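Local coordinates for protein polysaccharide deacetylase (Bacillus anthracis, PDB 2J13) that probably removes N-acetyl groups from sugars of cell-wall peptidoglycan, as a family 4 carbohydrate esterase with a zinc-bound deacetylase domain, at residues A[56-61]-A[205-210]; A[75-80]-A[219-224]; A[87-92]-A[111-116]; A[107-112]-A[148-153]. All coordinates share one frame; numbering follows the deposited sequence. Where two conformers were deposited one is given.

Contact 1 (A[56-61]-A[205-210]); sequences DIYLTF and GSILLL. With ZN (zinc ion), chain D.
The Tyr58 ring turns one edge to the chain across from it: Ser206 O and Gly205 O lie near its plane, with Tyr58 CD2 3.5 Å from Ser206 O, while Ile207 CG1 comes in obliquely. Phe61 meets the last residue of the pairing, its CE2 3.8 Å from Leu210 CB and its CD2 near Leu210 O; the ring of Phe86 lies almost parallel to it. Strand 56-63 and strand 207-210 are parallel neighbours in the NodB-type deacetylase fold, a distorted β/α barrel, with axes 4.8 Å apart and inclined by 27°. Tyr58 and Thr60 face one side of the sheet with Ile207 and Leu209; Leu59 and Leu208 face the other, where Leu59 and Leu210 pack on Leu221 of helix 217-230. Backbone bonds pass back and forth, including Leu208 N to Tyr58 O and Leu210 N to Thr60 O (167°). Asp56, at the N-terminal end of the strand, binds a zinc ion through OD1 at 1.9 Å, with His234 and two waters; this is not the zinc of His113 and His117. Its OD2 forms a salt bridge with Lys236. The buried carbonyl of Leu208 is gripped twice by one residue. Thr60 OG1 sits between backbone N and carbonyl carbon (chi1 71°), donating to Leu208 O at 2.7 Å and accepting a hydrogen bond from Arg152 NH1, while Thr60 N reaches the same Leu208 O at 2.9 Å.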
loop_
_atom_site.group_PDB
_atom_site.type_symbol
_atom_site.label_atom_id
_atom_site.label_comp_id
_atom_site.label_asym_id
_atom_site.label_seq_id
_atom_site.Cartn_x
_atom_site.Cartn_y
_atom_site.Cartn_z
ATOM N N ASP A 56 11.244 -8.812 10.209
ATOM C CA ASP A 56 10.862 -7.486 9.692
ATOM C C ASP A 56 9.456 -7.558 9.148
ATOM O O ASP A 56 9.098 -8.508 8.459
ATOM C CB ASP A 56 11.809 -7.052 8.567
ATOM C CG ASP A 56 13.214 -6.774 9.056
ATOM O OD1 ASP A 56 13.397 -6.684 10.280
ATOM O OD2 ASP A 56 14.122 -6.638 8.223
ATOM N N ILE A 57 8.657 -6.554 9.492
ATOM C CA ILE A 57 7.274 -6.435 9.038
ATOM C C ILE A 57 6.993 -5.017 8.532
ATOM O O ILE A 57 7.760 -4.095 8.772
ATOM C CB ILE A 57 6.292 -6.861 10.106
ATOM C CG1 ILE A 57 6.462 -6.015 11.384
ATOM C CG2 ILE A 57 6.449 -8.383 10.364
ATOM C CD1 ILE A 57 5.405 -6.336 12.492
ATOM N N TYR A 58 5.903 -4.866 7.774
ATOM C CA TYR A 58 5.670 -3.654 6.958
ATOM C C TYR A 58 4.236 -3.186 7.099
ATOM O O TYR A 58 3.339 -3.858 6.663
ATOM C CB TYR A 58 5.985 -3.962 5.487
ATOM C CG TYR A 58 7.342 -4.588 5.334
ATOM C CD1 TYR A 58 8.463 -3.797 5.188
ATOM C CD2 TYR A 58 7.505 -5.964 5.390
ATOM C CE1 TYR A 58 9.745 -4.367 5.090
ATOM C CE2 TYR A 58 8.774 -6.543 5.285
ATOM C CZ TYR A 58 9.883 -5.722 5.146
ATOM O OH TYR A 58 11.169 -6.222 5.019
ATOM N N LEU A 59 4.049 -2.031 7.731
ATOM C CA LEU A 59 2.747 -1.452 7.934
ATOM C C LEU A 59 2.329 -0.610 6.721
ATOM O O LEU A 59 3.104 0.238 6.235
ATOM C CB LEU A 59 2.799 -0.613 9.210
ATOM C CG LEU A 59 1.542 0.084 9.668
ATOM C CD1 LEU A 59 0.462 -0.943 9.927
ATOM C CD2 LEU A 59 1.767 0.957 10.910
ATOM N N THR A 60 1.093 -0.819 6.267
ATOM C CA THR A 60 0.530 -0.035 5.181
ATOM C C THR A 60 -0.920 0.294 5.481
ATOM O O THR A 60 -1.563 -0.397 6.273
ATOM C CB THR A 60 0.606 -0.767 3.832
ATOM O OG1 THR A 60 -0.323 -1.863 3.813
ATOM C CG2 THR A 60 2.018 -1.240 3.529
ATOM N N PHE A 61 -1.386 1.367 4.854
ATOM C CA PHE A 61 -2.773 1.847 4.938
ATOM C C PHE A 61 -3.214 2.215 3.528
ATOM O O PHE A 61 -2.401 2.692 2.728
ATOM C CB PHE A 61 -2.900 3.094 5.816
ATOM C CG PHE A 61 -2.501 2.883 7.253
ATOM C CD1 PHE A 61 -1.197 2.998 7.637
ATOM C CD2 PHE A 61 -3.452 2.593 8.219
ATOM C CE1 PHE A 61 -0.836 2.810 8.992
ATOM C CE2 PHE A 61 -3.076 2.409 9.532
ATOM C CZ PHE A 61 -1.767 2.470 9.877
ATOM N N GLY A 205 8.030 -11.241 7.799
ATOM C CA GLY A 205 7.774 -10.743 6.450
ATOM C C GLY A 205 6.380 -10.201 6.196
ATOM O O GLY A 205 6.105 -9.748 5.078
ATOM N N SER A 206 5.496 -10.248 7.193
ATOM C CA SER A 206 4.130 -9.795 6.992
ATOM C C SER A 206 4.069 -8.342 6.464
ATOM O O SER A 206 4.758 -7.446 6.957
ATOM C CB SER A 206 3.287 -9.913 8.273
ATOM O OG SER A 206 3.049 -11.270 8.682
ATOM N N ILE A 207 3.198 -8.144 5.475
ATOM C CA ILE A 207 2.765 -6.817 5.038
ATOM C C ILE A 207 1.326 -6.624 5.557
ATOM O O ILE A 207 0.400 -7.339 5.146
ATOM C CB ILE A 207 2.828 -6.604 3.493
ATOM C CG1 ILE A 207 4.239 -6.821 2.981
ATOM C CG2 ILE A 207 2.229 -5.180 3.162
ATOM C CD1 ILE A 207 4.423 -6.664 1.461
ATOM N N LEU A 208 1.154 -5.698 6.498
ATOM C CA LEU A 208 -0.118 -5.467 7.146
ATOM C C LEU A 208 -0.861 -4.368 6.442
ATOM O O LEU A 208 -0.271 -3.344 6.075
ATOM C CB LEU A 208 0.068 -5.063 8.614
ATOM C CG LEU A 208 1.001 -5.947 9.422
ATOM C CD1 LEU A 208 1.012 -5.465 10.866
ATOM C CD2 LEU A 208 0.540 -7.391 9.298
ATOM N N LEU A 209 -2.158 -4.577 6.267
ATOM C CA LEU A 209 -3.029 -3.521 5.784
ATOM C C LEU A 209 -3.970 -3.187 6.953
ATOM O O LEU A 209 -4.834 -4.000 7.325
ATOM C CB LEU A 209 -3.779 -3.991 4.539
ATOM C CG LEU A 209 -4.934 -3.130 4.084
ATOM C CD1 LEU A 209 -4.594 -1.614 4.066
ATOM C CD2 LEU A 209 -5.442 -3.583 2.687
ATOM N N LEU A 210 -3.725 -2.067 7.616
ATOM C CA LEU A 210 -4.507 -1.652 8.767
ATOM C C LEU A 210 -5.396 -0.468 8.373
ATOM O O LEU A 210 -5.409 -0.062 7.207
ATOM C CB LEU A 210 -3.614 -1.318 9.964
ATOM C CG LEU A 210 -2.788 -2.513 10.513
ATOM C CD1 LEU A 210 -2.087 -2.144 11.873
ATOM C CD2 LEU A 210 -3.578 -3.762 10.718
HETATM ZN ZN ZN D . 15.023 -6.474 11.339
HETATM O O HOH W 1 17.120 -5.341 11.698
HETATM O O HOH W 2 15.938 -8.541 11.107
#

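Contact 2 (A[75-80]-A[219-224]); sequences DVLKEK and EALAKI
Val76 presses its CG1 methyl against Ala222, 3.9 Å from both Ala222 CA and Ala222 CB; Val76 CA and Ala222 CA are 6.2 Å apart, the nearest such pair of the two segments. CG1 is anti to the backbone N of Val76 (chi1 171°), which carries the methyl across to the small alanine; the same methyl also lies 4.0 Å from Leu221 CD2. On the buried flank Leu77 and Leu221 cross at about a right angle, tip to tip, with Leu77 CD2 4.1 Å from Leu221 CD2. The other flank is looser and nearer solvent. There Lys80, its chain bent at chi2, reaches alongside Ala222 with only the aliphatic part of its chain, CE standing 4.2 Å from Ala222 CB, and its charged end goes on to a salt bridge with Asp226. No hydrogen bond joins the two segments, so apolar packing carries the contact. The helix axes run 24° apart at a separation of 9.9 Å. Helices 70-80 and 217-230 are neighbours in the outer helical layer of the β/α barrel, where Leu77 and Leu221 rest together on Leu59 of strand 56-63, and Leu77 extends further onto Ala84 and Phe86 of strand 84-88.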
loop_
_atom_site.group_PDB
_atom_site.type_symbol
_atom_site.label_atom_id
_atom_site.label_comp_id
_atom_site.label_asym_id
_atom_site.label_seq_id
_atom_site.Cartn_x
_atom_site.Cartn_y
_atom_site.Cartn_z
ATOM N N ASP A 75 -0.050 10.526 14.438
ATOM C CA ASP A 75 0.519 10.882 15.768
ATOM C C ASP A 75 1.160 9.640 16.436
ATOM O O ASP A 75 2.247 9.717 17.023
ATOM C CB ASP A 75 -0.561 11.456 16.674
ATOM C CG ASP A 75 -1.039 12.847 16.260
ATOM O OD1 ASP A 75 -0.341 13.550 15.508
ATOM O OD2 ASP A 75 -2.133 13.252 16.733
ATOM N N VAL A 76 0.450 8.512 16.405
ATOM C CA VAL A 76 0.973 7.260 16.936
ATOM C C VAL A 76 2.274 6.863 16.218
ATOM O O VAL A 76 3.267 6.536 16.837
ATOM C CB VAL A 76 -0.045 6.117 16.871
ATOM C CG1 VAL A 76 0.612 4.807 17.222
ATOM C CG2 VAL A 76 -1.256 6.385 17.772
ATOM N N LEU A 77 2.284 6.881 14.888
ATOM C CA LEU A 77 3.474 6.467 14.147
ATOM C C LEU A 77 4.697 7.338 14.458
ATOM O O LEU A 77 5.829 6.845 14.511
ATOM C CB LEU A 77 3.170 6.497 12.627
ATOM C CG LEU A 77 2.102 5.495 12.177
ATOM C CD1 LEU A 77 1.779 5.749 10.652
ATOM C CD2 LEU A 77 2.564 4.082 12.424
ATOM N N LYS A 78 4.448 8.624 14.681
ATOM C CA LYS A 78 5.488 9.572 15.022
ATOM C C LYS A 78 6.045 9.282 16.430
ATOM O O LYS A 78 7.240 9.278 16.607
ATOM C CB LYS A 78 4.908 10.981 14.953
ATOM C CG LYS A 78 5.883 12.134 15.221
ATOM C CD LYS A 78 5.090 13.424 15.253
ATOM C CE LYS A 78 5.663 14.505 14.367
ATOM N NZ LYS A 78 4.593 15.464 13.870
ATOM N N GLU A 79 5.147 9.011 17.373
ATOM C CA GLU A 79 5.512 8.704 18.759
ATOM C C GLU A 79 6.349 7.444 18.841
ATOM O O GLU A 79 7.343 7.384 19.587
ATOM C CB GLU A 79 4.257 8.517 19.606
ATOM C CG GLU A 79 3.536 9.813 19.949
ATOM C CD GLU A 79 2.477 9.655 21.032
ATOM O OE1 GLU A 79 2.434 8.595 21.711
ATOM O OE2 GLU A 79 1.675 10.606 21.205
ATOM N N LYS A 80 5.935 6.435 18.086
ATOM C CA LYS A 80 6.542 5.135 18.116
ATOM C C LYS A 80 7.686 4.972 17.134
ATOM O O LYS A 80 8.317 3.922 17.113
ATOM C CB LYS A 80 5.484 4.061 17.824
ATOM C CG LYS A 80 4.311 4.051 18.772
ATOM C CD LYS A 80 4.706 3.668 20.162
ATOM C CE LYS A 80 3.486 3.570 21.034
ATOM N NZ LYS A 80 3.873 3.098 22.388
ATOM N N GLU A 219 -5.564 3.675 19.182
ATOM C CA GLU A 219 -5.186 2.982 20.416
ATOM C C GLU A 219 -4.758 1.554 20.099
ATOM O O GLU A 219 -3.760 1.045 20.632
ATOM C CB GLU A 219 -6.382 2.970 21.389
ATOM C CG GLU A 219 -6.045 3.217 22.859
ATOM C CD GLU A 219 -7.278 3.609 23.688
ATOM O OE1 GLU A 219 -8.428 3.365 23.242
ATOM O OE2 GLU A 219 -7.096 4.172 24.792
ATOM N N ALA A 220 -5.536 0.894 19.250
ATOM C CA ALA A 220 -5.229 -0.470 18.839
ATOM C C ALA A 220 -3.871 -0.494 18.148
ATOM O O ALA A 220 -3.062 -1.361 18.432
ATOM C CB ALA A 220 -6.290 -1.019 17.918
ATOM N N LEU A 221 -3.612 0.467 17.261
ATOM C CA LEU A 221 -2.332 0.504 16.549
ATOM C C LEU A 221 -1.172 0.632 17.521
ATOM O O LEU A 221 -0.155 -0.041 17.358
ATOM C CB LEU A 221 -2.273 1.681 15.584
ATOM C CG LEU A 221 -0.990 1.864 14.783
ATOM C CD1 LEU A 221 -0.718 0.645 13.859
ATOM C CD2 LEU A 221 -1.090 3.166 13.995
ATOM N N ALA A 222 -1.306 1.530 18.486
ATOM C CA ALA A 222 -0.239 1.753 19.489
ATOM C C ALA A 222 0.062 0.463 20.262
ATOM O O ALA A 222 1.221 0.089 20.433
ATOM C CB ALA A 222 -0.612 2.889 20.413
ATOM N N LYS A 223 -0.993 -0.262 20.637
ATOM C CA LYS A 223 -0.856 -1.537 21.356
ATOM C C LYS A 223 -0.215 -2.631 20.523
ATOM O O LYS A 223 0.610 -3.415 21.035
ATOM C CB LYS A 223 -2.235 -2.010 21.831
ATOM C CG LYS A 223 -2.908 -1.124 22.868
ATOM C CD LYS A 223 -4.331 -1.586 23.105
ATOM C CE LYS A 223 -4.377 -3.092 23.411
ATOM N NZ LYS A 223 -5.636 -3.543 24.067
ATOM N N ILE A 224 -0.585 -2.696 19.238
ATOM C CA ILE A 224 -0.060 -3.670 18.311
ATOM C C ILE A 224 1.440 -3.433 18.081
ATOM O O ILE A 224 2.238 -4.372 18.108
ATOM C CB ILE A 224 -0.823 -3.605 16.953
ATOM C CG1 ILE A 224 -2.248 -4.125 17.143
ATOM C CG2 ILE A 224 -0.083 -4.382 15.896
ATOM C CD1 ILE A 224 -3.161 -3.926 15.900
#

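Contact 3 (A[87-92]-A[111-116]); sequences FVTGHY and GNHSWS. With ZN (zinc ion), chain E; ZN (zinc ion), chain B.
Backbone hydrogen bonds carry much of the contact between Val88 and the chain from Gly111 to His113: Val88 N donates to Gly111 O at 3.0 Å and His113 N to Val88 O at 2.9 Å, each donor standing above the carbonyl plane. Further on, Gly90 N donates to Ser114 O, with a weak second bond to Trp115 O. Two side chains hold the backbone next to this pairing. Thr89 is the N-cap of helix 90-95, its OG1 accepting from Tyr92 N, and Asn112 OD1 takes Ser114 N at 2.9 Å in an Asx turn. His113 and Ser114 begin the His-Ser-x-x-His sequence of family 4 esterases, set at the C-terminal end of strand 109-112, the usual place for an active site in a β/α barrel. Among apolar contacts, Gly90 CA lies over the face of the Trp115 six-membered ring, 3.7 Å from its centroid, a CH-pi contact. Phe87 CD1 approaches Gly111 CA obliquely. Two zinc ions are bound here. Exposed His91 binds one through ND1, with a water as another ligand. His113, its CG anti to the backbone N (chi1 -159°), brings NE2 to the other at 2.0 Å, shared with His117, while His113 ND1 is hydrogen-bonded to Arg152 O.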
loop_
_atom_site.group_PDB
_atom_site.type_symbol
_atom_site.label_atom_id
_atom_site.label_comp_id
_atom_site.label_asym_id
_atom_site.label_seq_id
_atom_site.Cartn_x
_atom_site.Cartn_y
_atom_site.Cartn_z
ATOM N N PHE A 87 -1.277 4.355 0.725
ATOM C CA PHE A 87 -1.674 4.267 -0.678
ATOM C C PHE A 87 -2.866 5.162 -0.875
ATOM O O PHE A 87 -3.940 4.860 -0.395
ATOM C CB PHE A 87 -2.025 2.803 -1.059
ATOM C CG PHE A 87 -0.843 1.920 -1.109
ATOM C CD1 PHE A 87 -0.063 1.836 -2.243
ATOM C CD2 PHE A 87 -0.517 1.101 -0.010
ATOM C CE1 PHE A 87 1.079 1.014 -2.270
ATOM C CE2 PHE A 87 0.630 0.319 -0.043
ATOM C CZ PHE A 87 1.416 0.257 -1.194
ATOM N N VAL A 88 -2.662 6.284 -1.561
ATOM C CA VAL A 88 -3.674 7.355 -1.690
ATOM C C VAL A 88 -4.364 7.392 -3.059
ATOM O O VAL A 88 -3.753 7.080 -4.081
ATOM C CB VAL A 88 -3.055 8.772 -1.389
ATOM C CG1 VAL A 88 -2.428 8.765 0.028
ATOM C CG2 VAL A 88 -2.044 9.143 -2.461
ATOM N N THR A 89 -5.635 7.779 -3.065
ATOM C CA THR A 89 -6.341 8.041 -4.318
ATOM C C THR A 89 -6.322 9.543 -4.673
ATOM O O THR A 89 -5.944 10.382 -3.872
ATOM C CB THR A 89 -7.794 7.604 -4.233
ATOM O OG1 THR A 89 -8.509 8.413 -3.281
ATOM C CG2 THR A 89 -7.920 6.094 -3.876
ATOM N N GLY A 90 -6.792 9.879 -5.862
ATOM C CA GLY A 90 -6.933 11.293 -6.265
ATOM C C GLY A 90 -7.923 12.087 -5.429
ATOM O O GLY A 90 -7.659 13.258 -5.102
ATOM N N HIS A 91 -9.041 11.471 -5.048
ATOM C CA HIS A 91 -10.025 12.110 -4.186
ATOM C C HIS A 91 -9.405 12.452 -2.851
ATOM O O HIS A 91 -9.585 13.535 -2.315
ATOM C CB HIS A 91 -11.228 11.188 -3.962
ATOM C CG HIS A 91 -12.244 11.716 -2.986
ATOM N ND1 HIS A 91 -13.178 12.678 -3.324
ATOM C CD2 HIS A 91 -12.491 11.394 -1.695
ATOM C CE1 HIS A 91 -13.942 12.935 -2.279
ATOM N NE2 HIS A 91 -13.550 12.170 -1.278
ATOM N N TYR A 92 -8.617 11.525 -2.331
ATOM C CA TYR A 92 -7.942 11.766 -1.072
ATOM C C TYR A 92 -6.944 12.925 -1.208
ATOM O O TYR A 92 -6.946 13.842 -0.387
ATOM C CB TYR A 92 -7.244 10.494 -0.595
ATOM C CG TYR A 92 -6.887 10.565 0.864
ATOM C CD1 TYR A 92 -5.687 11.102 1.258
ATOM C CD2 TYR A 92 -7.754 10.115 1.828
ATOM C CE1 TYR A 92 -5.362 11.207 2.588
ATOM C CE2 TYR A 92 -7.448 10.223 3.166
ATOM C CZ TYR A 92 -6.233 10.754 3.532
ATOM O OH TYR A 92 -5.885 10.895 4.852
ATOM N N GLY A 111 2.094 5.982 -1.449
ATOM C CA GLY A 111 1.879 5.080 -2.584
ATOM C C GLY A 111 0.686 5.484 -3.419
ATOM O O GLY A 111 -0.085 6.332 -3.049
ATOM N N ASN A 112 0.536 4.792 -4.540
ATOM C CA ASN A 112 -0.437 5.082 -5.558
ATOM C C ASN A 112 -1.608 4.092 -5.493
ATOM O O ASN A 112 -1.396 2.886 -5.715
ATOM C CB ASN A 112 0.257 4.990 -6.910
ATOM C CG ASN A 112 -0.570 5.522 -8.059
ATOM O OD1 ASN A 112 -1.804 5.423 -8.077
ATOM N ND2 ASN A 112 0.129 6.115 -9.056
ATOM N N HIS A 113 -2.818 4.584 -5.219
ATOM C CA HIS A 113 -4.022 3.756 -5.138
ATOM C C HIS A 113 -5.021 4.135 -6.250
ATOM O O HIS A 113 -6.200 3.816 -6.143
ATOM C CB HIS A 113 -4.675 3.885 -3.767
ATOM C CG HIS A 113 -5.589 2.769 -3.369
ATOM N ND1 HIS A 113 -5.338 1.444 -3.640
ATOM C CD2 HIS A 113 -6.725 2.795 -2.640
ATOM C CE1 HIS A 113 -6.322 0.704 -3.140
ATOM N NE2 HIS A 113 -7.179 1.499 -2.529
ATOM N N SER A 114 -4.526 4.818 -7.281
ATOM C CA SER A 114 -5.289 5.283 -8.475
ATOM C C SER A 114 -6.128 6.532 -8.290
ATOM O O SER A 114 -6.521 6.881 -7.186
ATOM C CB SER A 114 -6.206 4.168 -9.011
ATOM O OG SER A 114 -7.461 4.224 -8.390
ATOM N N TRP A 115 -6.399 7.231 -9.390
ATOM C CA TRP A 115 -7.122 8.491 -9.304
ATOM C C TRP A 115 -8.543 8.349 -8.787
ATOM O O TRP A 115 -8.924 9.016 -7.831
ATOM C CB TRP A 115 -7.111 9.223 -10.649
ATOM C CG TRP A 115 -7.618 10.615 -10.456
ATOM C CD1 TRP A 115 -8.905 11.052 -10.601
ATOM C CD2 TRP A 115 -6.869 11.722 -9.950
ATOM N NE1 TRP A 115 -8.989 12.390 -10.241
ATOM C CE2 TRP A 115 -7.756 12.809 -9.827
ATOM C CE3 TRP A 115 -5.523 11.895 -9.589
ATOM C CZ2 TRP A 115 -7.339 14.068 -9.365
ATOM C CZ3 TRP A 115 -5.114 13.140 -9.120
ATOM C CH2 TRP A 115 -6.021 14.201 -9.020
ATOM N N SER A 116 -9.331 7.497 -9.430
ATOM C CA SER A 116 -10.758 7.367 -9.133
ATOM C C SER A 116 -11.179 6.002 -8.546
ATOM O O SER A 116 -12.395 5.739 -8.354
ATOM C CB SER A 116 -11.581 7.696 -10.381
ATOM O OG SER A 116 -11.348 6.740 -11.369
HETATM ZN ZN ZN E . -13.587 13.341 -5.003
HETATM ZN ZN ZN B . -9.060 0.994 -1.976
HETATM O O HOH W 3 -12.832 15.475 -5.445
#

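Contact 4 (A[107-112]-A[148-153]); sequences GHIIGN and VKYVRP
Asn112 and Val151 form a single backbone bridge, the joint at which strand 109-112 of the larger parallel sheet meets the short strand 150-151, which pairs on its other side with strand 172-174. Two bonds make it: Asn112 N donates to Tyr150 O at 2.9 Å and nearly straight (169°), and Arg152 N to Asn112 O at 3.1 Å. The segments run 63° apart, and the pairing goes no further. Before it, a water takes over, donating to Ile110 O at 2.9 Å and accepting from Tyr150 N at 3.3 Å. Side chains fill both flanks. Asn112 and Val151 lie side by side, pointing the same way, with Val151 CG2 3.8 Å from Asn112 CB, while Val148 CG1, anti to its backbone N (chi1 176°), comes within 4.0 Å of that same Asn112 CB. On the other flank Ile109 CG2 touches the edge of the Tyr150 ring at CD2, 4.0 Å away; the hydroxyl of this tyrosine is hydrogen-bonded to Asp239 OD1. Past the bridge the Arg152 side chain leads away: NH1 makes a salt bridge with Asp62, while NE and NH2 donate to the carbonyls of Val174 and Phe175. Arg152 and Pro153 begin a sequence that fits the Arg-x-Pro motif of family 4 esterases, whose arginine probably positions the active-site aspartate, here consistent with Asp62.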
loop_
_atom_site.group_PDB
_atom_site.type_symbol
_atom_site.label_atom_id
_atom_site.label_comp_id
_atom_site.label_asym_id
_atom_site.label_seq_id
_atom_site.Cartn_x
_atom_site.Cartn_y
_atom_site.Cartn_z
ATOM N N GLY A 107 8.181 11.204 7.458
ATOM C CA GLY A 107 9.030 10.078 7.125
ATOM C C GLY A 107 8.340 8.859 6.532
ATOM O O GLY A 107 8.919 7.777 6.509
ATOM N N HIS A 108 7.119 9.043 6.033
ATOM C CA HIS A 108 6.382 7.925 5.417
ATOM C C HIS A 108 6.548 7.919 3.902
ATOM O O HIS A 108 7.164 8.844 3.325
ATOM C CB HIS A 108 4.934 7.979 5.827
ATOM C CG HIS A 108 4.772 7.966 7.304
ATOM N ND1 HIS A 108 5.171 6.898 8.081
ATOM C CD2 HIS A 108 4.349 8.924 8.157
ATOM C CE1 HIS A 108 4.953 7.188 9.350
ATOM N NE2 HIS A 108 4.462 8.411 9.425
ATOM N N ILE A 109 6.065 6.850 3.268
ATOM C CA ILE A 109 6.083 6.758 1.801
ATOM C C ILE A 109 4.657 6.876 1.358
ATOM O O ILE A 109 3.770 6.252 1.968
ATOM C CB ILE A 109 6.665 5.444 1.339
ATOM C CG1 ILE A 109 8.126 5.361 1.759
ATOM C CG2 ILE A 109 6.468 5.266 -0.169
ATOM C CD1 ILE A 109 8.698 3.988 1.603
ATOM N N ILE A 110 4.412 7.693 0.335
ATOM C CA ILE A 110 3.080 7.824 -0.236
ATOM C C ILE A 110 3.019 6.940 -1.480
ATOM O O ILE A 110 3.846 7.074 -2.415
ATOM C CB ILE A 110 2.720 9.286 -0.592
ATOM C CG1 ILE A 110 2.858 10.199 0.631
ATOM C CG2 ILE A 110 1.313 9.385 -1.132
ATOM C CD1 ILE A 110 2.764 11.686 0.211
ATOM N N GLY A 111 2.094 5.982 -1.449
ATOM C CA GLY A 111 1.879 5.080 -2.584
ATOM C C GLY A 111 0.686 5.484 -3.419
ATOM O O GLY A 111 -0.085 6.332 -3.049
ATOM N N ASN A 112 0.536 4.792 -4.540
ATOM C CA ASN A 112 -0.437 5.082 -5.558
ATOM C C ASN A 112 -1.608 4.092 -5.493
ATOM O O ASN A 112 -1.396 2.886 -5.715
ATOM C CB ASN A 112 0.257 4.990 -6.910
ATOM C CG ASN A 112 -0.570 5.522 -8.059
ATOM O OD1 ASN A 112 -1.804 5.423 -8.077
ATOM N ND2 ASN A 112 0.129 6.115 -9.056
ATOM N N VAL A 148 7.582 7.642 -6.963
ATOM C CA VAL A 148 6.385 6.898 -6.565
ATOM C C VAL A 148 6.557 5.504 -7.171
ATOM O O VAL A 148 6.309 5.300 -8.365
ATOM C CB VAL A 148 5.097 7.572 -7.038
ATOM C CG1 VAL A 148 3.878 6.728 -6.686
ATOM C CG2 VAL A 148 4.950 9.023 -6.453
ATOM N N LYS A 149 6.975 4.542 -6.359
ATOM C CA LYS A 149 7.390 3.212 -6.804
ATOM C C LYS A 149 6.314 2.144 -6.608
ATOM O O LYS A 149 6.382 1.077 -7.203
ATOM C CB LYS A 149 8.607 2.760 -5.983
ATOM C CG LYS A 149 9.901 3.598 -6.149
ATOM C CD LYS A 149 11.125 2.714 -5.932
ATOM C CE LYS A 149 11.248 2.204 -4.492
ATOM N NZ LYS A 149 12.239 1.056 -4.226
ATOM N N TYR A 150 5.351 2.420 -5.731
ATOM C CA TYR A 150 4.455 1.379 -5.190
ATOM C C TYR A 150 3.005 1.654 -5.573
ATOM O O TYR A 150 2.471 2.705 -5.265
ATOM C CB TYR A 150 4.613 1.277 -3.671
ATOM C CG TYR A 150 6.051 1.113 -3.268
ATOM C CD1 TYR A 150 6.768 -0.026 -3.617
ATOM C CD2 TYR A 150 6.713 2.108 -2.569
ATOM C CE1 TYR A 150 8.115 -0.156 -3.271
ATOM C CE2 TYR A 150 8.024 1.983 -2.234
ATOM C CZ TYR A 150 8.729 0.859 -2.591
ATOM O OH TYR A 150 10.071 0.750 -2.241
ATOM N N VAL A 151 2.368 0.656 -6.184
ATOM C CA VAL A 151 0.961 0.714 -6.537
ATOM C C VAL A 151 0.234 -0.400 -5.802
ATOM O O VAL A 151 0.700 -1.516 -5.810
ATOM C CB VAL A 151 0.770 0.580 -8.068
ATOM C CG1 VAL A 151 -0.674 0.270 -8.401
ATOM C CG2 VAL A 151 1.260 1.868 -8.737
ATOM N N ARG A 152 -0.904 -0.098 -5.201
ATOM C CA ARG A 152 -1.832 -1.139 -4.715
ATOM C C ARG A 152 -3.165 -0.987 -5.472
ATOM O O ARG A 152 -3.807 0.069 -5.431
ATOM C CB ARG A 152 -2.064 -1.008 -3.222
ATOM C CG ARG A 152 -2.957 -2.099 -2.643
ATOM C CD ARG A 152 -2.953 -2.100 -1.174
ATOM N NE ARG A 152 -1.751 -2.699 -0.631
ATOM C CZ ARG A 152 -1.372 -2.531 0.629
ATOM N NH1 ARG A 152 -2.025 -1.681 1.407
ATOM N NH2 ARG A 152 -0.297 -3.131 1.055
ATOM N N PRO A 153 -3.588 -2.029 -6.195
ATOM C CA PRO A 153 -4.814 -1.913 -6.957
ATOM C C PRO A 153 -6.073 -1.752 -6.114
ATOM O O PRO A 153 -6.197 -2.396 -5.047
ATOM C CB PRO A 153 -4.884 -3.264 -7.731
ATOM C CG PRO A 153 -3.653 -3.868 -7.607
ATOM C CD PRO A 153 -2.947 -3.338 -6.400
HETATM O O HOH W 4 5.307 5.001 -3.725
#

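How the contacts relate
From the N terminus, residues 56-61 open contact 1 and residues 75-80 open contact 2. Contact 3 then joins 87-92 to 111-116 across a helical crossover of 18 residues, and contact 4 sets out from 107-112, sharing Gly111 and Asn112 with contact 3, to close at 148-153. Only after this do 205-210 and 219-224 complete contacts 1 and 2, so these two long loops cross, while contacts 3 and 4 are nested within both. Contacts 1, 3 and 4 tie 207-210 to 56-63, 84-88 to 109-112 and 109-112 to 150-151; a probable hydrogen bond, Phe61 O to Phe87 N at 2.8 Å, bridges the first two pairs. Contact 2 joins the outer helices, meeting contact 1 at Leu59 and Leu77.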